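Local coordinates for ribonuclease P protein component 3 (Thermococcus kodakarensis KOD1, PDB 3WYZ), which probably serves as a protein subunit of ribonuclease P, the RNA-containing enzyme that cleaves precursor tRNA to generate mature 5'-ends, at residues Lys39-Asp44 with Leu68-Lys73; Arg72-Ile77 with Met96-Met101. All blocks are in the same frame, centred on the assembly; numbering follows the deposited sequence.

Interaction 1: Lys39-Asp44 with Leu68-Lys73; sequences KLVLED and LLVTRK
In Lys73, CG stands anti to the carbonyl carbon (chi1 -67°) and the chain beyond is fully extended, carrying NZ across the gap to Asp44; in Val70, CG2 sits between the backbone N and the carbonyl carbon, turned to Val41. Upstream of the charged pair, strands 33-41 and 65-70 run parallel, with Lys39, Leu40 and Val41 level with Leu68, Leu69 and Val70. Leu40 uses both its backbone groups on the same neighbour: its N donates to Leu68 O at 2.8 Å, and its O accepts from Val70 N at 3.0 Å in a nearly straight bond. Val41 CG2 meets Val70 CG2 at 3.5 Å on the face shared with Lys39, whose NZ pairs with Glu180. On the other face Leu40 and Leu69 lie side by side, CD2 to CD2. Beyond the last bridge, Leu42 N makes a weak bond to Val70 O, and one water links Leu42 O to Arg72 N. At the far end Lys73 NZ forms a salt bridge with Asp44 OD2 at 3.1 Å. An alanine in place of Lys73 would probably leave the Asp44 carboxylate without this countercharge. Past the paired residues, water and charge take over from direct backbone bonding, a linkage probably more adaptable than the ladder.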
ATOM      1  N   LYS A  39       9.138   0.500  -7.549  1.00 54.12           N
ATOM      2  CA  LYS A  39       8.065   0.274  -8.505  1.00 57.64           C
ATOM      3  C   LYS A  39       8.580  -0.637  -9.616  1.00 59.98           C
ATOM      4  O   LYS A  39       9.652  -0.398 -10.174  1.00 63.37           O
ATOM      5  CB  LYS A  39       7.579   1.610  -9.064  1.00 59.33           C
ATOM      6  CG  LYS A  39       6.236   1.546  -9.769  1.00 63.03           C
ATOM      7  CD  LYS A  39       5.612   2.930  -9.871  1.00 64.65           C
ATOM      8  CE  LYS A  39       4.315   2.901 -10.661  1.00 66.58           C
ATOM      9  NZ  LYS A  39       3.609   4.210 -10.623  1.00 68.66           N
ATOM     10  N   LEU A  40       7.823  -1.687  -9.923  1.00 61.51           N
ATOM     11  CA  LEU A  40       8.272  -2.720 -10.852  1.00 62.20           C
ATOM     12  C   LEU A  40       7.205  -3.089 -11.886  1.00 62.45           C
ATOM     13  O   LEU A  40       6.200  -3.718 -11.556  1.00 58.26           O
ATOM     14  CB  LEU A  40       8.689  -3.959 -10.066  1.00 64.56           C
ATOM     15  CG  LEU A  40       9.221  -5.150 -10.860  1.00 66.44           C
ATOM     16  CD1 LEU A  40      10.300  -4.715 -11.847  1.00 69.32           C
ATOM     17  CD2 LEU A  40       9.750  -6.215  -9.910  1.00 67.66           C
ATOM     18  N   VAL A  41       7.454  -2.705 -13.140  1.00 66.53           N
ATOM     19  CA  VAL A  41       6.536  -2.961 -14.251  1.00 68.49           C
ATOM     20  C   VAL A  41       6.968  -4.217 -14.999  1.00 70.67           C
ATOM     21  O   VAL A  41       8.102  -4.297 -15.471  1.00 75.25           O
ATOM     22  CB  VAL A  41       6.506  -1.777 -15.235  1.00 70.50           C
ATOM     23  CG1 VAL A  41       5.339  -1.920 -16.205  1.00 70.22           C
ATOM     24  CG2 VAL A  41       6.429  -0.450 -14.479  1.00 70.61           C
ATOM     25  N   LEU A  42       6.060  -5.186 -15.109  1.00 72.18           N
ATOM     26  CA  LEU A  42       6.383  -6.501 -15.662  1.00 75.78           C
ATOM     27  C   LEU A  42       5.411  -6.960 -16.751  1.00 79.99           C
ATOM     28  O   LEU A  42       4.198  -6.954 -16.553  1.00 78.36           O
ATOM     29  CB  LEU A  42       6.412  -7.540 -14.536  1.00 74.80           C
ATOM     30  CG  LEU A  42       7.770  -7.996 -13.986  1.00 76.05           C
ATOM     31  CD1 LEU A  42       8.755  -6.848 -13.820  1.00 74.72           C
ATOM     32  CD2 LEU A  42       7.573  -8.739 -12.671  1.00 77.68           C
ATOM     33  N   GLU A  43       5.966  -7.356 -17.895  1.00 85.89           N
ATOM     34  CA  GLU A  43       5.215  -8.038 -18.955  1.00 92.30           C
ATOM     35  C   GLU A  43       6.192  -8.798 -19.879  1.00 95.94           C
ATOM     36  O   GLU A  43       6.484  -8.349 -20.991  1.00 96.26           O
ATOM     37  CB  GLU A  43       4.339  -7.058 -19.747  1.00 92.65           C
ATOM     38  CG  GLU A  43       5.010  -5.750 -20.144  1.00 95.41           C
ATOM     39  CD  GLU A  43       4.211  -4.972 -21.180  1.00 98.12           C
ATOM     40  OE1 GLU A  43       3.020  -5.289 -21.395  1.00 97.86           O
ATOM     41  OE2 GLU A  43       4.781  -4.041 -21.785  1.00101.31           O
ATOM     42  N   ASP A  44       6.708  -9.943 -19.427  1.00 96.82           N
ATOM     43  CA  ASP A  44       6.338 -10.553 -18.143  1.00 97.90           C
ATOM     44  C   ASP A  44       7.543 -10.788 -17.207  1.00 98.85           C
ATOM     45  O   ASP A  44       8.067  -9.817 -16.662  1.00 98.66           O
ATOM     46  CB  ASP A  44       5.428 -11.787 -18.339  1.00101.16           C
ATOM     47  CG  ASP A  44       5.553 -12.419 -19.731  1.00102.40           C
ATOM     48  OD1 ASP A  44       6.517 -12.108 -20.466  1.00100.84           O
ATOM     49  OD2 ASP A  44       4.674 -13.234 -20.086  1.00104.13           O
ATOM     50  N   LEU A  68       6.677  -3.097  -5.380  1.00 49.53           N
ATOM     51  CA  LEU A  68       5.348  -2.837  -5.931  1.00 49.77           C
ATOM     52  C   LEU A  68       5.233  -3.371  -7.354  1.00 49.46           C
ATOM     53  O   LEU A  68       5.847  -2.835  -8.279  1.00 47.68           O
ATOM     54  CB  LEU A  68       5.033  -1.338  -5.901  1.00 48.35           C
ATOM     55  CG  LEU A  68       3.712  -0.917  -6.559  1.00 50.16           C
ATOM     56  CD1 LEU A  68       2.520  -1.442  -5.778  1.00 51.13           C
ATOM     57  CD2 LEU A  68       3.647   0.594  -6.697  1.00 50.27           C
ATOM     58  N   LEU A  69       4.430  -4.418  -7.519  1.00 50.32           N
ATOM     59  CA  LEU A  69       4.207  -5.026  -8.823  1.00 53.39           C
ATOM     60  C   LEU A  69       3.036  -4.358  -9.528  1.00 55.25           C
ATOM     61  O   LEU A  69       1.916  -4.346  -9.012  1.00 50.57           O
ATOM     62  CB  LEU A  69       3.920  -6.524  -8.682  1.00 53.81           C
ATOM     63  CG  LEU A  69       4.948  -7.380  -7.947  1.00 55.35           C
ATOM     64  CD1 LEU A  69       4.522  -8.843  -8.004  1.00 56.85           C
ATOM     65  CD2 LEU A  69       6.352  -7.196  -8.516  1.00 57.44           C
ATOM     66  N   VAL A  70       3.304  -3.797 -10.705  1.00 59.51           N
ATOM     67  CA  VAL A  70       2.248  -3.305 -11.584  1.00 63.24           C
ATOM     68  C   VAL A  70       2.268  -4.158 -12.858  1.00 65.03           C
ATOM     69  O   VAL A  70       3.280  -4.234 -13.556  1.00 63.32           O
ATOM     70  CB  VAL A  70       2.389  -1.791 -11.876  1.00 64.88           C
ATOM     71  CG1 VAL A  70       2.658  -1.021 -10.588  1.00 65.08           C
ATOM     72  CG2 VAL A  70       3.493  -1.503 -12.875  1.00 66.67           C
ATOM     73  N   THR A  71       1.157  -4.835 -13.128  1.00 68.67           N
ATOM     74  CA  THR A  71       1.073  -5.770 -14.247  1.00 72.02           C
ATOM     75  C   THR A  71      -0.374  -6.165 -14.532  1.00 71.47           C
ATOM     76  O   THR A  71      -1.266  -5.940 -13.712  1.00 69.07           O
ATOM     77  CB  THR A  71       1.911  -7.046 -13.985  1.00 74.41           C
ATOM     78  OG1 THR A  71       1.802  -7.934 -15.103  1.00 81.28           O
ATOM     79  CG2 THR A  71       1.444  -7.773 -12.729  1.00 74.18           C
ATOM     80  N   ARG A  72      -0.593  -6.747 -15.709  1.00 74.96           N
ATOM     81  CA  ARG A  72      -1.907  -7.249 -16.104  1.00 77.85           C
ATOM     82  C   ARG A  72      -1.849  -8.755 -16.352  1.00 77.68           C
ATOM     83  O   ARG A  72      -2.540  -9.274 -17.228  1.00 81.73           O
ATOM     84  CB  ARG A  72      -2.403  -6.519 -17.361  1.00 81.85           C
ATOM     85  CG  ARG A  72      -2.597  -5.017 -17.197  1.00 86.20           C
ATOM     86  CD  ARG A  72      -3.566  -4.688 -16.068  1.00 88.89           C
ATOM     87  NE  ARG A  72      -4.264  -3.422 -16.285  1.00 90.89           N
ATOM     88  CZ  ARG A  72      -5.332  -3.265 -17.065  1.00 93.24           C
ATOM     89  NH1 ARG A  72      -5.852  -4.294 -17.733  1.00 94.02           N
ATOM     90  NH2 ARG A  72      -5.885  -2.064 -17.183  1.00 94.03           N
ATOM     91  N   LYS A  73      -1.027  -9.454 -15.571  1.00 76.29           N
ATOM     92  CA  LYS A  73      -0.880 -10.900 -15.695  1.00 78.28           C
ATOM     93  C   LYS A  73      -0.850 -11.539 -14.310  1.00 77.16           C
ATOM     94  O   LYS A  73       0.177 -11.498 -13.635  1.00 79.46           O
ATOM     95  CB  LYS A  73       0.391 -11.242 -16.473  1.00 81.11           C
ATOM     96  CG  LYS A  73       0.338 -10.825 -17.935  1.00 83.99           C
ATOM     97  CD  LYS A  73       1.658 -11.065 -18.645  1.00 87.41           C
ATOM     98  CE  LYS A  73       1.621 -10.505 -20.059  1.00 89.68           C
ATOM     99  NZ  LYS A  73       2.855 -10.826 -20.826  1.00 90.81           N
TER
HETATM  100  O   HOH W   1       1.628  -6.548 -17.573  1.00 49.19           O

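Interaction 2: Arg72-Ile77 with Met96-Met101; sequences RKPSLI and MRINRM
Pro74 and Met101 meet most closely where Met101 CG lies 3.4 Å from Pro74 O and 3.7 Å from Pro74 CB. Met101 CG is anti to its backbone N (chi1 -172°), which sends it toward the proline; the chain bends at chi2, and CE also lies near Pro74 O. The CD side of the proline ring is met by Ile98, whose CD1 is 4.1 Å from Pro74 CD and 3.8 Å from Lys73 N; the two side chains cross at about a right angle. Arg97 adds only its CB, 4.2 Å from Pro74 CG. Further along the helix, Ile77 brings its CB to 4.1 Å from Met101 CG, its CG2 toward Met101 O, and its CD1 to Ile98 CD1. The side chains meet through carbon atoms, several against backbone O or N, without hydrogen bonds between the segments. Regular helix bonds hold the second partner in place, Met101 N donating to Arg97 O, while Leu76 N to Lys73 O starts the turn behind Pro74. Beneath, Ile77 and Ile98 both rest on Val91 of strand 88-92, and Ile77 also touches Ser105, whose OG is hydrogen-bonded to Met101 O. Proline in the first turn of a helix, packed against the next one, fits the outer helical layer of a TIM barrel-like fold.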
ATOM      1  N   ARG A  72      -0.593  -6.747 -15.709  1.00 74.96           N
ATOM      2  CA  ARG A  72      -1.907  -7.249 -16.104  1.00 77.85           C
ATOM      3  C   ARG A  72      -1.849  -8.755 -16.352  1.00 77.68           C
ATOM      4  O   ARG A  72      -2.540  -9.274 -17.228  1.00 81.73           O
ATOM      5  CB  ARG A  72      -2.403  -6.519 -17.361  1.00 81.85           C
ATOM      6  CG  ARG A  72      -2.597  -5.017 -17.197  1.00 86.20           C
ATOM      7  CD  ARG A  72      -3.566  -4.688 -16.068  1.00 88.89           C
ATOM      8  NE  ARG A  72      -4.264  -3.422 -16.285  1.00 90.89           N
ATOM      9  CZ  ARG A  72      -5.332  -3.265 -17.065  1.00 93.24           C
ATOM     10  NH1 ARG A  72      -5.852  -4.294 -17.733  1.00 94.02           N
ATOM     11  NH2 ARG A  72      -5.885  -2.064 -17.183  1.00 94.03           N
ATOM     12  N   LYS A  73      -1.027  -9.454 -15.571  1.00 76.29           N
ATOM     13  CA  LYS A  73      -0.880 -10.900 -15.695  1.00 78.28           C
ATOM     14  C   LYS A  73      -0.850 -11.539 -14.310  1.00 77.16           C
ATOM     15  O   LYS A  73       0.177 -11.498 -13.635  1.00 79.46           O
ATOM     16  CB  LYS A  73       0.391 -11.242 -16.473  1.00 81.11           C
ATOM     17  CG  LYS A  73       0.338 -10.825 -17.935  1.00 83.99           C
ATOM     18  CD  LYS A  73       1.658 -11.065 -18.645  1.00 87.41           C
ATOM     19  CE  LYS A  73       1.621 -10.505 -20.059  1.00 89.68           C
ATOM     20  NZ  LYS A  73       2.855 -10.826 -20.826  1.00 90.81           N
ATOM     21  N   PRO A  74      -1.985 -12.121 -13.875  1.00 76.21           N
ATOM     22  CA  PRO A  74      -2.111 -12.786 -12.574  1.00 76.22           C
ATOM     23  C   PRO A  74      -1.006 -13.798 -12.250  1.00 77.62           C
ATOM     24  O   PRO A  74      -0.574 -13.892 -11.099  1.00 79.53           O
ATOM     25  CB  PRO A  74      -3.462 -13.492 -12.690  1.00 76.34           C
ATOM     26  CG  PRO A  74      -4.259 -12.591 -13.562  1.00 76.73           C
ATOM     27  CD  PRO A  74      -3.286 -12.052 -14.570  1.00 76.57           C
ATOM     28  N   SER A  75      -0.556 -14.543 -13.256  1.00 78.64           N
ATOM     29  CA  SER A  75       0.474 -15.573 -13.069  1.00 80.89           C
ATOM     30  C   SER A  75       1.796 -15.032 -12.507  1.00 78.78           C
ATOM     31  O   SER A  75       2.541 -15.766 -11.859  1.00 80.41           O
ATOM     32  CB  SER A  75       0.735 -16.306 -14.394  1.00 82.37           C
ATOM     33  OG  SER A  75       1.005 -15.392 -15.446  1.00 81.85           O
ATOM     34  N   LEU A  76       2.082 -13.758 -12.760  1.00 76.92           N
ATOM     35  CA  LEU A  76       3.308 -13.122 -12.264  1.00 78.08           C
ATOM     36  C   LEU A  76       3.282 -12.885 -10.749  1.00 77.06           C
ATOM     37  O   LEU A  76       4.324 -12.946 -10.097  1.00 74.31           O
ATOM     38  CB  LEU A  76       3.564 -11.797 -12.990  1.00 78.57           C
ATOM     39  CG  LEU A  76       4.167 -11.875 -14.400  1.00 81.60           C
ATOM     40  CD1 LEU A  76       3.458 -12.869 -15.311  1.00 84.04           C
ATOM     41  CD2 LEU A  76       4.150 -10.495 -15.026  1.00 82.18           C
ATOM     42  N   ILE A  77       2.096 -12.619 -10.201  1.00 75.39           N
ATOM     43  CA  ILE A  77       1.932 -12.401  -8.763  1.00 73.32           C
ATOM     44  C   ILE A  77       2.287 -13.677  -8.004  1.00 74.00           C
ATOM     45  O   ILE A  77       2.983 -13.619  -6.988  1.00 73.97           O
ATOM     46  CB  ILE A  77       0.493 -11.942  -8.389  1.00 72.49           C
ATOM     47  CG1 ILE A  77       0.283 -10.452  -8.696  1.00 72.19           C
ATOM     48  CG2 ILE A  77       0.216 -12.153  -6.902  1.00 70.72           C
ATOM     49  CD1 ILE A  77       0.310 -10.082 -10.161  1.00 73.00           C
ATOM     50  N   MET A  96      -9.457  -5.929 -11.852  1.00 58.74           N
ATOM     51  CA  MET A  96     -10.198  -6.835 -10.982  1.00 61.88           C
ATOM     52  C   MET A  96      -9.577  -8.225 -10.878  1.00 61.49           C
ATOM     53  O   MET A  96      -9.623  -8.844  -9.809  1.00 62.22           O
ATOM     54  CB  MET A  96     -11.657  -6.934 -11.426  1.00 63.99           C
ATOM     55  CG  MET A  96     -12.533  -5.826 -10.868  1.00 67.14           C
ATOM     56  SD  MET A  96     -12.598  -5.812  -9.062  1.00 71.70           S
ATOM     57  CE  MET A  96     -14.283  -5.256  -8.813  1.00 75.43           C
ATOM     58  N   ARG A  97      -9.008  -8.716 -11.981  1.00 63.68           N
ATOM     59  CA  ARG A  97      -8.250  -9.971 -11.969  1.00 63.32           C
ATOM     60  C   ARG A  97      -7.010  -9.856 -11.079  1.00 58.41           C
ATOM     61  O   ARG A  97      -6.639 -10.809 -10.386  1.00 56.18           O
ATOM     62  CB  ARG A  97      -7.813 -10.362 -13.384  1.00 69.11           C
ATOM     63  CG  ARG A  97      -8.946 -10.808 -14.287  1.00 76.01           C
ATOM     64  CD  ARG A  97      -8.427 -11.392 -15.595  1.00 79.39           C
ATOM     65  NE  ARG A  97      -9.515 -11.927 -16.412  1.00 85.13           N
ATOM     66  CZ  ARG A  97      -9.362 -12.527 -17.592  1.00 91.26           C
ATOM     67  NH1 ARG A  97      -8.152 -12.684 -18.128  1.00 93.74           N
ATOM     68  NH2 ARG A  97     -10.431 -12.976 -18.244  1.00 92.11           N
ATOM     69  N   ILE A  98      -6.375  -8.686 -11.116  1.00 54.28           N
ATOM     70  CA  ILE A  98      -5.182  -8.415 -10.318  1.00 53.79           C
ATOM     71  C   ILE A  98      -5.542  -8.263  -8.851  1.00 50.59           C
ATOM     72  O   ILE A  98      -4.893  -8.858  -7.992  1.00 48.96           O
ATOM     73  CB  ILE A  98      -4.441  -7.156 -10.815  1.00 53.99           C
ATOM     74  CG1 ILE A  98      -3.927  -7.379 -12.246  1.00 55.12           C
ATOM     75  CG2 ILE A  98      -3.296  -6.779  -9.879  1.00 53.80           C
ATOM     76  CD1 ILE A  98      -2.950  -8.528 -12.411  1.00 54.64           C
ATOM     77  N   ASN A  99      -6.577  -7.473  -8.576  1.00 48.80           N
ATOM     78  CA  ASN A  99      -7.081  -7.311  -7.218  1.00 48.00           C
ATOM     79  C   ASN A  99      -7.372  -8.658  -6.559  1.00 48.60           C
ATOM     80  O   ASN A  99      -7.001  -8.874  -5.412  1.00 48.40           O
ATOM     81  CB  ASN A  99      -8.352  -6.450  -7.200  1.00 47.85           C
ATOM     82  CG  ASN A  99      -8.076  -4.984  -7.468  1.00 45.85           C
ATOM     83  OD1 ASN A  99      -6.954  -4.598  -7.752  1.00 46.34           O
ATOM     84  ND2 ASN A  99      -9.113  -4.164  -7.394  1.00 46.04           N
ATOM     85  N   ARG A 100      -8.026  -9.555  -7.292  1.00 49.58           N
ATOM     86  CA  ARG A 100      -8.363 -10.886  -6.784  1.00 51.91           C
ATOM     87  C   ARG A 100      -7.125 -11.759  -6.587  1.00 49.78           C
ATOM     88  O   ARG A 100      -6.976 -12.400  -5.543  1.00 49.63           O
ATOM     89  CB  ARG A 100      -9.345 -11.582  -7.733  1.00 57.81           C
ATOM     90  CG  ARG A 100      -9.972 -12.857  -7.175  1.00 64.26           C
ATOM     91  CD  ARG A 100     -10.452 -13.785  -8.288  1.00 69.26           C
ATOM     92  NE  ARG A 100      -9.334 -14.312  -9.076  1.00 73.23           N
ATOM     93  CZ  ARG A 100      -9.450 -15.130 -10.123  1.00 77.32           C
ATOM     94  NH1 ARG A 100     -10.646 -15.545 -10.539  1.00 77.16           N
ATOM     95  NH2 ARG A 100      -8.357 -15.543 -10.759  1.00 78.95           N
ATOM     96  N   MET A 101      -6.242 -11.780  -7.582  1.00 48.47           N
ATOM     97  CA  MET A 101      -5.047 -12.628  -7.538  1.00 48.82           C
ATOM     98  C   MET A 101      -4.042 -12.171  -6.480  1.00 46.79           C
ATOM     99  O   MET A 101      -3.330 -12.992  -5.903  1.00 44.78           O
ATOM    100  CB  MET A 101      -4.360 -12.665  -8.904  1.00 52.20           C
ATOM    101  CG  MET A 101      -3.218 -13.676  -9.000  1.00 56.20           C
ATOM    102  SD  MET A 101      -3.743 -15.375  -8.679  1.00 62.88           S
ATOM    103  CE  MET A 101      -2.176 -16.234  -8.752  1.00 64.25           C
TER

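Interactions 1 and 2 follow one another along the chain and share Arg72 and Lys73, their centres 10 Å apart on the same side of the chain's centre. Interaction 1 joins neighbouring strands 33-41 and 65-70 of the parallel sheet, the strands of a beta-alpha-beta unit built around helix 48-62; interaction 2 joins helices 74-83 and 96-104, the next two in sequence. The loop leaving strand 65-70 turns directly into helix 74-83, and Thr71 sits at the seam, its O against Ile98 CD1 and its CG2 against Ile77 CD1. Sheet pairing and helix pairing are thereby coupled through one strand-to-helix connection, a recurrent step in a TIM barrel-like protein.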